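Local structure of succinyl-CoA ligase (ADP-forming) subunit alpha (Methanosaeta concilii, 6HXI) at residues N183-F186 with N187-R191; N211-D214 with H215-Y219; K342-T346 with G347-K351; K372-S375 with D376-R380; K500-Q503 with L504-Y508. The protein belongs to the CoA-ligase family, binds coenzyme A, and carries a citrate-synthase-like helical domain towards its C-terminus within an eight-chain assembly. All blocks are in the same frame, centred on the assembly; numbering follows the deposited sequence.

Interaction 1 of 5, residues N183-F186 with N187-R191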
loop_
_atom_site.group_PDB
_atom_site.type_symbol
_atom_site.label_atom_id
_atom_site.label_comp_id
_atom_site.label_asym_id
_atom_site.label_seq_id
_atom_site.Cartn_x
_atom_site.Cartn_y
_atom_site.Cartn_z
ATOM N N ASN B 183 -11.320 -45.275 -32.562
ATOM C CA ASN B 183 -9.894 -44.966 -32.608
ATOM C C ASN B 183 -9.059 -46.188 -32.914
ATOM O O ASN B 183 -8.102 -46.094 -33.679
ATOM C CB ASN B 183 -9.420 -44.237 -31.354
ATOM C CG ASN B 183 -8.122 -43.501 -31.547
ATOM O OD1 ASN B 183 -7.712 -43.200 -32.674
ATOM N ND2 ASN B 183 -7.451 -43.177 -30.447
ATOM N N GLU B 184 -9.429 -47.341 -32.347
ATOM C CA GLU B 184 -8.778 -48.617 -32.648
ATOM C C GLU B 184 -9.031 -48.952 -34.134
ATOM O O GLU B 184 -8.101 -49.368 -34.827
ATOM C CB GLU B 184 -9.295 -49.743 -31.728
ATOM C CG GLU B 184 -8.408 -50.982 -31.711
ATOM C CD GLU B 184 -7.012 -50.774 -31.148
ATOM O OE1 GLU B 184 -6.043 -51.277 -31.760
ATOM O OE2 GLU B 184 -6.880 -50.072 -30.121
ATOM N N ALA B 185 -10.267 -48.717 -34.623
ATOM C CA ALA B 185 -10.636 -48.962 -36.031
ATOM C C ALA B 185 -9.818 -48.093 -36.982
ATOM O O ALA B 185 -9.394 -48.589 -38.004
ATOM C CB ALA B 185 -12.119 -48.724 -36.249
ATOM N N PHE B 186 -9.561 -46.823 -36.630
ATOM C CA PHE B 186 -8.717 -45.926 -37.433
ATOM C C PHE B 186 -7.316 -46.543 -37.640
ATOM O O PHE B 186 -6.805 -46.553 -38.770
ATOM C CB PHE B 186 -8.632 -44.525 -36.789
ATOM C CG PHE B 186 -9.881 -43.672 -36.932
ATOM C CD1 PHE B 186 -10.884 -44.012 -37.845
ATOM C CD2 PHE B 186 -10.052 -42.530 -36.165
ATOM C CE1 PHE B 186 -12.043 -43.234 -37.966
ATOM C CE2 PHE B 186 -11.207 -41.747 -36.297
ATOM C CZ PHE B 186 -12.179 -42.094 -37.214
ATOM N N ASN B 187 -6.756 -47.138 -36.562
ATOM C CA ASN B 187 -5.472 -47.834 -36.571
ATOM C C ASN B 187 -5.542 -49.101 -37.434
ATOM O O ASN B 187 -4.653 -49.313 -38.262
ATOM C CB ASN B 187 -5.023 -48.163 -35.149
ATOM C CG ASN B 187 -3.779 -49.017 -35.054
ATOM O OD1 ASN B 187 -3.844 -50.198 -34.705
ATOM N ND2 ASN B 187 -2.623 -48.437 -35.350
ATOM N N ILE B 188 -6.583 -49.943 -37.229
ATOM C CA ILE B 188 -6.802 -51.189 -37.967
ATOM C C ILE B 188 -6.832 -50.889 -39.474
ATOM O O ILE B 188 -6.022 -51.439 -40.221
ATOM C CB ILE B 188 -8.112 -51.910 -37.488
ATOM C CG1 ILE B 188 -8.071 -52.361 -35.984
ATOM C CG2 ILE B 188 -8.499 -53.078 -38.404
ATOM C CD1 ILE B 188 -7.144 -53.498 -35.594
ATOM N N ILE B 189 -7.740 -49.984 -39.897
ATOM C CA ILE B 189 -8.006 -49.573 -41.288
ATOM C C ILE B 189 -6.763 -48.959 -41.987
ATOM O O ILE B 189 -6.494 -49.312 -43.140
ATOM C CB ILE B 189 -9.267 -48.656 -41.334
ATOM C CG1 ILE B 189 -10.541 -49.498 -41.055
ATOM C CG2 ILE B 189 -9.384 -47.886 -42.650
ATOM C CD1 ILE B 189 -11.708 -48.758 -40.440
ATOM N N SER B 190 -6.008 -48.083 -41.303
ATOM C CA SER B 190 -4.796 -47.472 -41.863
ATOM C C SER B 190 -3.721 -48.521 -42.193
ATOM O O SER B 190 -2.907 -48.311 -43.105
ATOM C CB SER B 190 -4.211 -46.447 -40.901
ATOM O OG SER B 190 -3.620 -47.078 -39.780
ATOM N N ARG B 191 -3.709 -49.627 -41.437
ATOM C CA ARG B 191 -2.742 -50.716 -41.610
ATOM C C ARG B 191 -3.168 -51.726 -42.688
ATOM O O ARG B 191 -2.339 -52.497 -43.172
ATOM C CB ARG B 191 -2.533 -51.450 -40.274
ATOM C CG ARG B 191 -1.731 -50.687 -39.240
ATOM C CD ARG B 191 -1.541 -51.546 -38.018
ATOM N NE ARG B 191 -0.690 -50.891 -37.028
ATOM C CZ ARG B 191 -0.281 -51.454 -35.893
ATOM N NH1 ARG B 191 0.490 -50.778 -35.051
ATOM N NH2 ARG B 191 -0.642 -52.698 -35.593
#
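Glu184 and Asn187 run side by side and point the same way, their carboxylate and amide planes turned 73° apart, with Glu184 OE1 3.8 Å from Asn187 OD1. The same OD1 of Asn187 stands over the centre of one face of the Arg191 guanidinium, 3.9 Å above its plane. All three belong to helix 179-192, the crossover of a beta-alpha-beta unit that joins parallel strands 172-176 and 196-201. The two oxygens pass without bonding, and the charge of the carboxylate is met by a salt bridge of Glu184 OE2 with Arg376 of the neighbouring citrate lyase chain. Toward the sheet the helix turns hydrocarbon: Ala185 CB meets Ile189 CD1 at 4.2 Å, and both pack on Phe174, the short alanine suiting a helix laid close against a strand. Along the backbone of the same pair, Ile189 N bonds almost straight to Ala185 O, at 2.9 Å. With chi1 at 72°, the Ser190 hydroxyl turns back along the helix, and its OG donates to Asn187 O at 2.9 Å, 34° from the carbonyl plane.

Interaction 2 of 5, residues N211-D214 with H215-Y219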
loop_
_atom_site.group_PDB
_atom_site.type_symbol
_atom_site.label_atom_id
_atom_site.label_comp_id
_atom_site.label_asym_id
_atom_site.label_seq_id
_atom_site.Cartn_x
_atom_site.Cartn_y
_atom_site.Cartn_z
ATOM N N ASN B 211 -28.648 -42.681 -36.614
ATOM C CA ASN B 211 -28.395 -44.108 -36.700
ATOM C C ASN B 211 -27.214 -44.349 -37.622
ATOM O O ASN B 211 -26.813 -43.442 -38.353
ATOM C CB ASN B 211 -29.664 -44.833 -37.194
ATOM C CG ASN B 211 -30.741 -44.852 -36.123
ATOM O OD1 ASN B 211 -31.670 -44.038 -36.129
ATOM N ND2 ASN B 211 -30.561 -45.700 -35.103
ATOM N N MET B 212 -26.630 -45.549 -37.571
ATOM C CA MET B 212 -25.491 -45.872 -38.422
ATOM C C MET B 212 -25.827 -45.710 -39.900
ATOM O O MET B 212 -24.994 -45.191 -40.650
ATOM C CB MET B 212 -24.975 -47.290 -38.156
ATOM C CG MET B 212 -24.165 -47.424 -36.884
ATOM S SD MET B 212 -23.729 -49.164 -36.658
ATOM C CE MET B 212 -22.721 -49.054 -35.373
ATOM N N LEU B 213 -27.049 -46.130 -40.316
ATOM C CA LEU B 213 -27.492 -46.055 -41.718
ATOM C C LEU B 213 -27.465 -44.645 -42.285
ATOM O O LEU B 213 -27.099 -44.496 -43.445
ATOM C CB LEU B 213 -28.867 -46.716 -41.959
ATOM C CG LEU B 213 -29.338 -46.787 -43.435
ATOM C CD1 LEU B 213 -28.389 -47.639 -44.305
ATOM C CD2 LEU B 213 -30.777 -47.256 -43.535
ATOM N N ASP B 214 -27.803 -43.614 -41.476
ATOM C CA ASP B 214 -27.781 -42.208 -41.908
ATOM C C ASP B 214 -26.413 -41.892 -42.527
ATOM O O ASP B 214 -26.349 -41.442 -43.684
ATOM C CB ASP B 214 -28.073 -41.259 -40.721
ATOM C CG ASP B 214 -29.365 -41.521 -39.958
ATOM O OD1 ASP B 214 -30.066 -42.508 -40.287
ATOM O OD2 ASP B 214 -29.671 -40.743 -39.020
ATOM N N HIS B 215 -25.324 -42.221 -41.769
ATOM C CA HIS B 215 -23.936 -42.034 -42.169
ATOM C C HIS B 215 -23.542 -42.967 -43.290
ATOM O O HIS B 215 -22.901 -42.490 -44.213
ATOM C CB HIS B 215 -22.985 -42.113 -40.973
ATOM C CG HIS B 215 -23.413 -41.207 -39.849
ATOM N ND1 HIS B 215 -23.226 -39.838 -39.914
ATOM C CD2 HIS B 215 -24.081 -41.498 -38.711
ATOM C CE1 HIS B 215 -23.763 -39.340 -38.813
ATOM N NE2 HIS B 215 -24.281 -40.299 -38.051
ATOM N N ILE B 216 -23.979 -44.260 -43.266
ATOM C CA ILE B 216 -23.675 -45.231 -44.331
ATOM C C ILE B 216 -24.234 -44.751 -45.682
ATOM O O ILE B 216 -23.553 -44.883 -46.714
ATOM C CB ILE B 216 -24.088 -46.695 -43.978
ATOM C CG1 ILE B 216 -23.198 -47.247 -42.846
ATOM C CG2 ILE B 216 -24.014 -47.617 -45.220
ATOM C CD1 ILE B 216 -23.585 -48.613 -42.255
ATOM N N LEU B 217 -25.448 -44.152 -45.659
ATOM C CA LEU B 217 -26.106 -43.612 -46.857
ATOM C C LEU B 217 -25.364 -42.418 -47.427
ATOM O O LEU B 217 -25.341 -42.263 -48.641
ATOM C CB LEU B 217 -27.591 -43.283 -46.628
ATOM C CG LEU B 217 -28.527 -44.465 -46.443
ATOM C CD1 LEU B 217 -29.946 -43.989 -46.204
ATOM C CD2 LEU B 217 -28.477 -45.413 -47.630
ATOM N N ARG B 218 -24.732 -41.600 -46.565
ATOM C CA ARG B 218 -23.910 -40.475 -47.003
ATOM C C ARG B 218 -22.642 -41.007 -47.690
ATOM O O ARG B 218 -22.216 -40.431 -48.686
ATOM C CB ARG B 218 -23.488 -39.593 -45.831
ATOM C CG ARG B 218 -24.556 -38.684 -45.251
ATOM C CD ARG B 218 -23.960 -37.669 -44.284
ATOM N NE ARG B 218 -23.169 -38.284 -43.210
ATOM C CZ ARG B 218 -21.842 -38.365 -43.199
ATOM N NH1 ARG B 218 -21.132 -37.898 -44.217
ATOM N NH2 ARG B 218 -21.215 -38.945 -42.188
ATOM N N TYR B 219 -22.024 -42.081 -47.150
ATOM C CA TYR B 219 -20.822 -42.677 -47.730
ATOM C C TYR B 219 -21.117 -43.258 -49.108
ATOM O O TYR B 219 -20.239 -43.232 -49.971
ATOM C CB TYR B 219 -20.246 -43.776 -46.822
ATOM C CG TYR B 219 -19.927 -43.364 -45.399
ATOM C CD1 TYR B 219 -19.630 -42.038 -45.082
ATOM C CD2 TYR B 219 -19.855 -44.309 -44.381
ATOM C CE1 TYR B 219 -19.324 -41.660 -43.777
ATOM C CE2 TYR B 219 -19.539 -43.940 -43.071
ATOM C CZ TYR B 219 -19.260 -42.618 -42.778
ATOM O OH TYR B 219 -18.946 -42.260 -41.491
#
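Leu217 N donates to Leu213 O at 2.8 Å, approaching nearly along the C=O axis (C=O...N angle 161°). It is a bond in the first turns of helix 212-221, which lies in the CoA-ligase family region and packs on strands 172-176 and 196-201 and on helix 239-247. The side chains of the same two leucines cross obliquely: Leu213, extended with CG trans to its N (chi1 -175°), sets CD1 3.8 Å from Leu217 CG. Branched hydrocarbon suits this flank, where Leu213 also touches Ala245 of helix 239-247. A second flank is polar and centres on the His215 ring. Asp214 CB covers one face, Met212 O lies at the edge near the ring plane, and Asn211 O comes in at a slant, 3.4 Å from His215 CD2. Arg218 bends at its third torsion to bring NH2 to His215 ND1 at 3.2 Å; the bond is straight (167°) and lies close to the planes of both ring and guanidinium. Arg218 NH1 is held in turn by Glu198 in a salt bridge and by Tyr6 O, while Asp214 OD2 pairs with Arg129. Because ND1 serves as acceptor and NE2 bonds to Ser210 OG, the ring is probably neutral, with its proton on NE2, and its rotation is fixed by partners at both nitrogens.

Interaction 3 of 5, residues K342-T346 with G347-K351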
loop_
_atom_site.group_PDB
_atom_site.type_symbol
_atom_site.label_atom_id
_atom_site.label_comp_id
_atom_site.label_asym_id
_atom_site.label_seq_id
_atom_site.Cartn_x
_atom_site.Cartn_y
_atom_site.Cartn_z
ATOM N N LYS B 342 4.201 -32.207 -20.868
ATOM C CA LYS B 342 4.425 -33.630 -21.128
ATOM C C LYS B 342 5.918 -33.964 -20.936
ATOM O O LYS B 342 6.256 -34.903 -20.206
ATOM C CB LYS B 342 3.953 -34.009 -22.543
ATOM C CG LYS B 342 4.111 -35.479 -22.886
ATOM C CD LYS B 342 3.822 -35.731 -24.355
ATOM C CE LYS B 342 4.289 -37.096 -24.810
ATOM N NZ LYS B 342 4.484 -37.111 -26.282
ATOM N N ALA B 343 6.799 -33.146 -21.543
ATOM C CA ALA B 343 8.258 -33.251 -21.444
ATOM C C ALA B 343 8.712 -33.201 -19.973
ATOM O O ALA B 343 9.553 -33.996 -19.557
ATOM C CB ALA B 343 8.904 -32.113 -22.227
ATOM N N LEU B 344 8.110 -32.304 -19.178
ATOM C CA LEU B 344 8.451 -32.203 -17.770
ATOM C C LEU B 344 7.925 -33.400 -16.953
ATOM O O LEU B 344 8.687 -33.962 -16.165
ATOM C CB LEU B 344 7.995 -30.864 -17.181
ATOM C CG LEU B 344 8.626 -30.456 -15.818
ATOM C CD1 LEU B 344 10.153 -30.316 -15.904
ATOM C CD2 LEU B 344 8.037 -29.160 -15.308
ATOM N N ALA B 345 6.646 -33.804 -17.161
ATOM C CA ALA B 345 6.008 -34.924 -16.449
ATOM C C ALA B 345 6.702 -36.263 -16.687
ATOM O O ALA B 345 6.822 -37.063 -15.756
ATOM C CB ALA B 345 4.536 -35.021 -16.807
ATOM N N THR B 346 7.202 -36.480 -17.910
ATOM C CA THR B 346 7.900 -37.706 -18.273
ATOM C C THR B 346 9.369 -37.692 -17.844
ATOM O O THR B 346 10.058 -38.691 -17.973
ATOM C CB THR B 346 7.775 -37.979 -19.794
ATOM O OG1 THR B 346 8.422 -36.938 -20.529
ATOM C CG2 THR B 346 6.329 -38.155 -20.259
ATOM N N GLY B 347 9.857 -36.564 -17.372
ATOM C CA GLY B 347 11.261 -36.430 -17.010
ATOM C C GLY B 347 12.172 -36.332 -18.226
ATOM O O GLY B 347 13.378 -36.559 -18.119
ATOM N N ASP B 348 11.607 -35.967 -19.389
ATOM C CA ASP B 348 12.374 -35.770 -20.620
ATOM C C ASP B 348 13.286 -34.565 -20.413
ATOM O O ASP B 348 14.436 -34.583 -20.831
ATOM C CB ASP B 348 11.416 -35.525 -21.805
ATOM C CG ASP B 348 12.042 -35.647 -23.194
ATOM O OD1 ASP B 348 12.299 -36.802 -23.638
ATOM O OD2 ASP B 348 12.196 -34.602 -23.873
ATOM N N ILE B 349 12.777 -33.540 -19.695
ATOM C CA ILE B 349 13.521 -32.318 -19.397
ATOM C C ILE B 349 13.612 -32.096 -17.890
ATOM O O ILE B 349 12.843 -32.684 -17.118
ATOM C CB ILE B 349 12.927 -31.057 -20.137
ATOM C CG1 ILE B 349 11.478 -30.711 -19.639
ATOM C CG2 ILE B 349 12.966 -31.227 -21.651
ATOM C CD1 ILE B 349 11.053 -29.247 -19.692
ATOM N N ARG B 350 14.520 -31.204 -17.483
ATOM C CA ARG B 350 14.662 -30.769 -16.096
ATOM C C ARG B 350 14.546 -29.263 -16.118
ATOM O O ARG B 350 15.070 -28.642 -17.032
ATOM C CB ARG B 350 15.963 -31.245 -15.411
ATOM C CG ARG B 350 17.258 -30.659 -15.954
ATOM C CD ARG B 350 18.456 -31.175 -15.185
ATOM N NE ARG B 350 19.669 -30.534 -15.680
ATOM C CZ ARG B 350 20.914 -30.808 -15.295
ATOM N NH1 ARG B 350 21.927 -30.139 -15.807
ATOM N NH2 ARG B 350 21.149 -31.754 -14.392
ATOM N N LYS B 351 13.803 -28.677 -15.174
ATOM C CA LYS B 351 13.629 -27.228 -15.168
ATOM C C LYS B 351 14.008 -26.650 -13.807
ATOM O O LYS B 351 13.433 -27.055 -12.797
ATOM C CB LYS B 351 12.191 -26.829 -15.561
ATOM C CG LYS B 351 12.020 -25.296 -15.763
ATOM C CD LYS B 351 10.590 -24.956 -16.104
ATOM C CE LYS B 351 10.272 -23.474 -16.176
ATOM N NZ LYS B 351 10.558 -22.768 -14.910
#
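Two first torsions bring Leu344 and Ile349 together across the end of a helix. In Leu344 the chain swings CG trans to the amide nitrogen (chi1 -164°), while in Ile349 CG1 sits between N and the carbonyl carbon (chi1 65°), which lays CG1 against the last helical turn. The two side chains cross at about a right angle, with Leu344 CD1 4.0 Å from Ile349 CG1; Ala343 CB, small enough to admit the branch, lies 3.9 Å from the same CG1. The helix ends in a Schellman motif at Gly347, where the chain turns off with a phi of 74°, easily adopted without a side chain. Gly347 N donates to Leu344 O at 3.1 Å, and Ile349 N to Ala343 O at 3.3 Å, each reaching its acceptor from above the carbonyl plane. Asp348 N adds a weak bond to Ala343 O. One residue back, Lys342 O is gripped twice, by Thr346 N at 2.9 Å and by Thr346 OG1 at 3.0 Å, threonine supplying a second donor in the last turn. Helix 340-345 thus passes into strand 349-350, which pairs in a parallel ladder with a strand of the second subunit, where Arg350 forms salt bridges with Asp339 and Asp30 of that chain.

Interaction 4 of 5, residues K372-S375 with D376-R380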
loop_
_atom_site.group_PDB
_atom_site.type_symbol
_atom_site.label_atom_id
_atom_site.label_comp_id
_atom_site.label_asym_id
_atom_site.label_seq_id
_atom_site.Cartn_x
_atom_site.Cartn_y
_atom_site.Cartn_z
ATOM N N LYS B 372 5.602 -29.029 9.460
ATOM C CA LYS B 372 4.631 -29.655 10.384
ATOM C C LYS B 372 3.221 -29.597 9.718
ATOM O O LYS B 372 2.815 -28.540 9.223
ATOM C CB LYS B 372 4.669 -28.857 11.720
ATOM C CG LYS B 372 4.054 -29.525 12.898
ATOM C CD LYS B 372 4.654 -29.002 14.193
ATOM C CE LYS B 372 4.037 -29.696 15.390
ATOM N NZ LYS B 372 4.433 -31.131 15.487
ATOM N N LYS B 373 2.509 -30.731 9.659
ATOM C CA LYS B 373 1.145 -30.758 9.079
ATOM C C LYS B 373 0.207 -29.779 9.841
ATOM O O LYS B 373 0.233 -29.734 11.074
ATOM C CB LYS B 373 0.549 -32.169 9.162
ATOM C CG LYS B 373 1.221 -33.241 8.300
ATOM C CD LYS B 373 0.867 -34.616 8.889
ATOM C CE LYS B 373 1.165 -35.738 7.914
ATOM N NZ LYS B 373 0.306 -35.688 6.684
ATOM N N LEU B 374 -0.631 -29.050 9.121
ATOM C CA LEU B 374 -1.568 -28.106 9.731
ATOM C C LEU B 374 -2.466 -28.773 10.784
ATOM O O LEU B 374 -2.671 -28.183 11.849
ATOM C CB LEU B 374 -2.378 -27.333 8.671
ATOM C CG LEU B 374 -3.458 -26.316 9.126
ATOM C CD1 LEU B 374 -2.907 -25.232 10.098
ATOM C CD2 LEU B 374 -4.094 -25.664 7.940
ATOM N N SER B 375 -2.942 -30.006 10.525
ATOM C CA SER B 375 -3.793 -30.753 11.463
ATOM C C SER B 375 -3.057 -31.015 12.751
ATOM O O SER B 375 -3.683 -30.917 13.790
ATOM C CB SER B 375 -4.310 -32.056 10.851
ATOM O OG SER B 375 -3.252 -32.938 10.500
ATOM N N ASP B 376 -1.720 -31.259 12.708
ATOM C CA ASP B 376 -0.892 -31.410 13.902
ATOM C C ASP B 376 -0.716 -30.086 14.667
ATOM O O ASP B 376 -0.709 -30.093 15.889
ATOM C CB ASP B 376 0.461 -32.046 13.557
ATOM C CG ASP B 376 0.392 -33.515 13.168
ATOM O OD1 ASP B 376 -0.672 -34.165 13.415
ATOM O OD2 ASP B 376 1.394 -34.028 12.637
ATOM N N VAL B 377 -0.608 -28.944 13.957
ATOM C CA VAL B 377 -0.480 -27.612 14.559
ATOM C C VAL B 377 -1.735 -27.303 15.407
ATOM O O VAL B 377 -1.638 -26.903 16.586
ATOM C CB VAL B 377 -0.251 -26.556 13.452
ATOM C CG1 VAL B 377 -0.275 -25.147 14.025
ATOM C CG2 VAL B 377 1.063 -26.807 12.713
ATOM N N LEU B 378 -2.908 -27.599 14.825
ATOM C CA LEU B 378 -4.204 -27.351 15.460
ATOM C C LEU B 378 -4.596 -28.392 16.465
ATOM O O LEU B 378 -5.100 -28.021 17.531
ATOM C CB LEU B 378 -5.276 -27.181 14.391
ATOM C CG LEU B 378 -5.024 -26.051 13.395
ATOM C CD1 LEU B 378 -5.891 -26.231 12.204
ATOM C CD2 LEU B 378 -5.298 -24.760 14.039
ATOM N N ASP B 379 -4.281 -29.701 16.202
ATOM C CA ASP B 379 -4.578 -30.716 17.218
ATOM C C ASP B 379 -3.750 -30.481 18.467
ATOM O O ASP B 379 -4.238 -30.772 19.552
ATOM C CB ASP B 379 -4.362 -32.153 16.699
ATOM C CG ASP B 379 -5.343 -32.641 15.659
ATOM O OD1 ASP B 379 -6.369 -31.945 15.427
ATOM O OD2 ASP B 379 -5.068 -33.706 15.031
ATOM N N ARG B 380 -2.533 -29.888 18.334
ATOM C CA ARG B 380 -1.654 -29.628 19.474
ATOM C C ARG B 380 -1.903 -28.298 20.132
ATOM O O ARG B 380 -1.219 -27.954 21.101
ATOM C CB ARG B 380 -0.179 -29.815 19.112
ATOM C CG ARG B 380 0.194 -31.319 19.009
ATOM C CD ARG B 380 1.329 -31.568 18.024
ATOM N NE ARG B 380 2.642 -31.166 18.536
ATOM C CZ ARG B 380 3.596 -32.022 18.900
ATOM N NH1 ARG B 380 4.761 -31.574 19.348
ATOM N NH2 ARG B 380 3.394 -33.333 18.811
HETATM O O HOH W 1 3.525 -32.876 11.394
#
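Leu374 and Leu378 make the tight side of this strand-to-helix junction, in which Lys373 takes the N-cap position before helix 374-379. Their side chains meet at a slant, CD1 of Leu374 lying 3.8 Å from CD1 of Leu378, and both leucines pack against the fourth subunit, another copy of this protein. Leu378 N donates to Leu374 O at 3.0 Å. Nearby, Val377 CG2 rests 4.0 Å from CG of Lys372. The other side is looser and charged. The Lys372 chain stays extended until its last torsion bends (chi4 69°), which brings NZ 3.5 Å above one face of the Arg380 guanidinium, toward the rim. These like charges are probably moderated by Glu396, which forms a salt bridge with Arg380 NH1. Asp376, an acid suited to the first turn of a helix, lies alongside Lys373. A water joins the two: it accepts from Lys373 N at 2.9 Å and donates to Asp376 OD2 at 2.7 Å.

Interaction 5 of 5, residues K500-Q503 with L504-Y508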
loop_
_atom_site.group_PDB
_atom_site.type_symbol
_atom_site.label_atom_id
_atom_site.label_comp_id
_atom_site.label_asym_id
_atom_site.label_seq_id
_atom_site.Cartn_x
_atom_site.Cartn_y
_atom_site.Cartn_z
ATOM N N LYS B 500 0.299 0.444 32.305
ATOM C CA LYS B 500 -0.168 -0.922 32.542
ATOM C C LYS B 500 0.345 -1.927 31.492
ATOM O O LYS B 500 0.708 -3.039 31.874
ATOM C CB LYS B 500 -1.694 -0.995 32.689
ATOM C CG LYS B 500 -2.125 -1.909 33.844
ATOM C CD LYS B 500 -2.129 -1.191 35.207
ATOM C CE LYS B 500 -3.233 -1.717 36.093
ATOM N NZ LYS B 500 -3.707 -0.698 37.074
ATOM N N ARG B 501 0.427 -1.507 30.205
ATOM C CA ARG B 501 0.895 -2.323 29.079
ATOM C C ARG B 501 2.278 -2.903 29.372
ATOM O O ARG B 501 2.511 -4.082 29.093
ATOM C CB ARG B 501 0.939 -1.513 27.776
ATOM C CG ARG B 501 -0.378 -0.866 27.345
ATOM C CD ARG B 501 -0.354 -0.383 25.891
ATOM N NE ARG B 501 0.307 0.915 25.700
ATOM C CZ ARG B 501 0.762 1.356 24.524
ATOM N NH1 ARG B 501 0.640 0.607 23.429
ATOM N NH2 ARG B 501 1.372 2.530 24.439
ATOM N N VAL B 502 3.172 -2.082 29.971
ATOM C CA VAL B 502 4.554 -2.397 30.357
ATOM C C VAL B 502 4.547 -3.354 31.484
ATOM O O VAL B 502 5.292 -4.329 31.463
ATOM C CB VAL B 502 5.361 -1.111 30.736
ATOM C CG1 VAL B 502 6.696 -1.435 31.404
ATOM C CG2 VAL B 502 5.565 -0.193 29.544
ATOM N N GLN B 503 3.757 -3.063 32.509
ATOM C CA GLN B 503 3.746 -3.876 33.712
ATOM C C GLN B 503 3.212 -5.266 33.450
ATOM O O GLN B 503 3.775 -6.222 33.968
ATOM C CB GLN B 503 3.025 -3.173 34.873
ATOM C CG GLN B 503 3.473 -3.624 36.282
ATOM C CD GLN B 503 4.974 -3.767 36.488
ATOM O OE1 GLN B 503 5.736 -2.778 36.550
ATOM N NE2 GLN B 503 5.419 -5.017 36.618
ATOM N N LEU B 504 2.193 -5.376 32.586
ATOM C CA LEU B 504 1.633 -6.663 32.166
ATOM C C LEU B 504 2.717 -7.528 31.475
ATOM O O LEU B 504 2.848 -8.696 31.803
ATOM C CB LEU B 504 0.424 -6.442 31.235
ATOM C CG LEU B 504 -0.872 -6.031 31.964
ATOM C CD1 LEU B 504 -1.689 -4.992 31.145
ATOM C CD2 LEU B 504 -1.707 -7.256 32.337
ATOM N N LEU B 505 3.536 -6.910 30.599
ATOM C CA LEU B 505 4.633 -7.556 29.855
ATOM C C LEU B 505 5.778 -7.963 30.743
ATOM O O LEU B 505 6.225 -9.106 30.690
ATOM C CB LEU B 505 5.124 -6.666 28.707
ATOM C CG LEU B 505 4.218 -6.491 27.516
ATOM C CD1 LEU B 505 4.646 -5.320 26.686
ATOM C CD2 LEU B 505 4.156 -7.754 26.651
ATOM N N ILE B 506 6.228 -7.060 31.595
ATOM C CA ILE B 506 7.293 -7.342 32.546
ATOM C C ILE B 506 6.877 -8.377 33.598
ATOM O O ILE B 506 7.709 -9.237 33.955
ATOM C CB ILE B 506 7.780 -6.033 33.205
ATOM C CG1 ILE B 506 8.618 -5.194 32.219
ATOM C CG2 ILE B 506 8.515 -6.327 34.524
ATOM C CD1 ILE B 506 9.320 -3.917 32.894
ATOM N N SER B 507 5.644 -8.282 34.142
ATOM C CA SER B 507 5.239 -9.247 35.182
ATOM C C SER B 507 5.202 -10.688 34.602
ATOM O O SER B 507 5.781 -11.610 35.175
ATOM C CB SER B 507 3.949 -8.829 35.897
ATOM O OG SER B 507 2.881 -8.553 35.005
ATOM N N TYR B 508 4.670 -10.826 33.399
ATOM C CA TYR B 508 4.678 -12.109 32.699
ATOM C C TYR B 508 6.114 -12.689 32.479
ATOM O O TYR B 508 6.321 -13.870 32.714
ATOM C CB TYR B 508 3.883 -12.000 31.375
ATOM C CG TYR B 508 3.801 -13.316 30.625
ATOM C CD1 TYR B 508 2.792 -14.234 30.904
ATOM C CD2 TYR B 508 4.819 -13.712 29.761
ATOM C CE1 TYR B 508 2.778 -15.498 30.315
ATOM C CE2 TYR B 508 4.808 -14.972 29.154
ATOM C CZ TYR B 508 3.767 -15.844 29.407
ATOM O OH TYR B 508 3.750 -17.079 28.831
#
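Val502 and Ile506 lie side by side and point the same way, so that Val502 CG1 meets Ile506 CD1 at 3.9 Å. Gln503 instead slants across Ile506: folded at its second torsion (44°), it brings NE2 4.0 Å from Ile506 CG2. Lys500 and Leu504 also meet at an angle, Lys500 CG being 4.1 Å from Leu504 CD1, with the aliphatic part of the lysine doing the touching. These pairs ride on the opening turns of helix 500-512, in the all-helical region related to the C-terminal domain of citrate synthase. The branched Val502 and Ile506 face helix 540-555, and Ile506 reaches helix 517-530 as well, whereas Lys500 and Leu504 border the fourth subunit, where they pack on Ser375 and Leu378 of that chain. At the exposed flank Gln503 O takes two donors from one residue. Ser507 N approaches at 2.8 Å, and Ser507 OG, turned back by a chi1 of 53°, donates at 2.7 Å from the other face of the carbonyl plane.

Overall arrangement
Interactions 1 and 2 are the buried ones, each on a helix laid against the sheet that holds strands 172-176 and 196-201; their centres are about 19 Å apart without touching. In interaction 1 the salt bridge goes to the citrate lyase chain, whereas the charged partners of interaction 2 lie in its own chain. Interactions 3, 4 and 5 are only partly buried and border other copies of this protein. Interaction 3 ends a helix and feeds a strand into the second subunit, while interaction 4 starts one after a strand. Interactions 4 and 5 both pack on the fourth subunit, the residues of one meeting the counterparts of the other. Charge marks the looser side of 4, a carbonyl oxygen that accepts two hydrogen bonds that of 5.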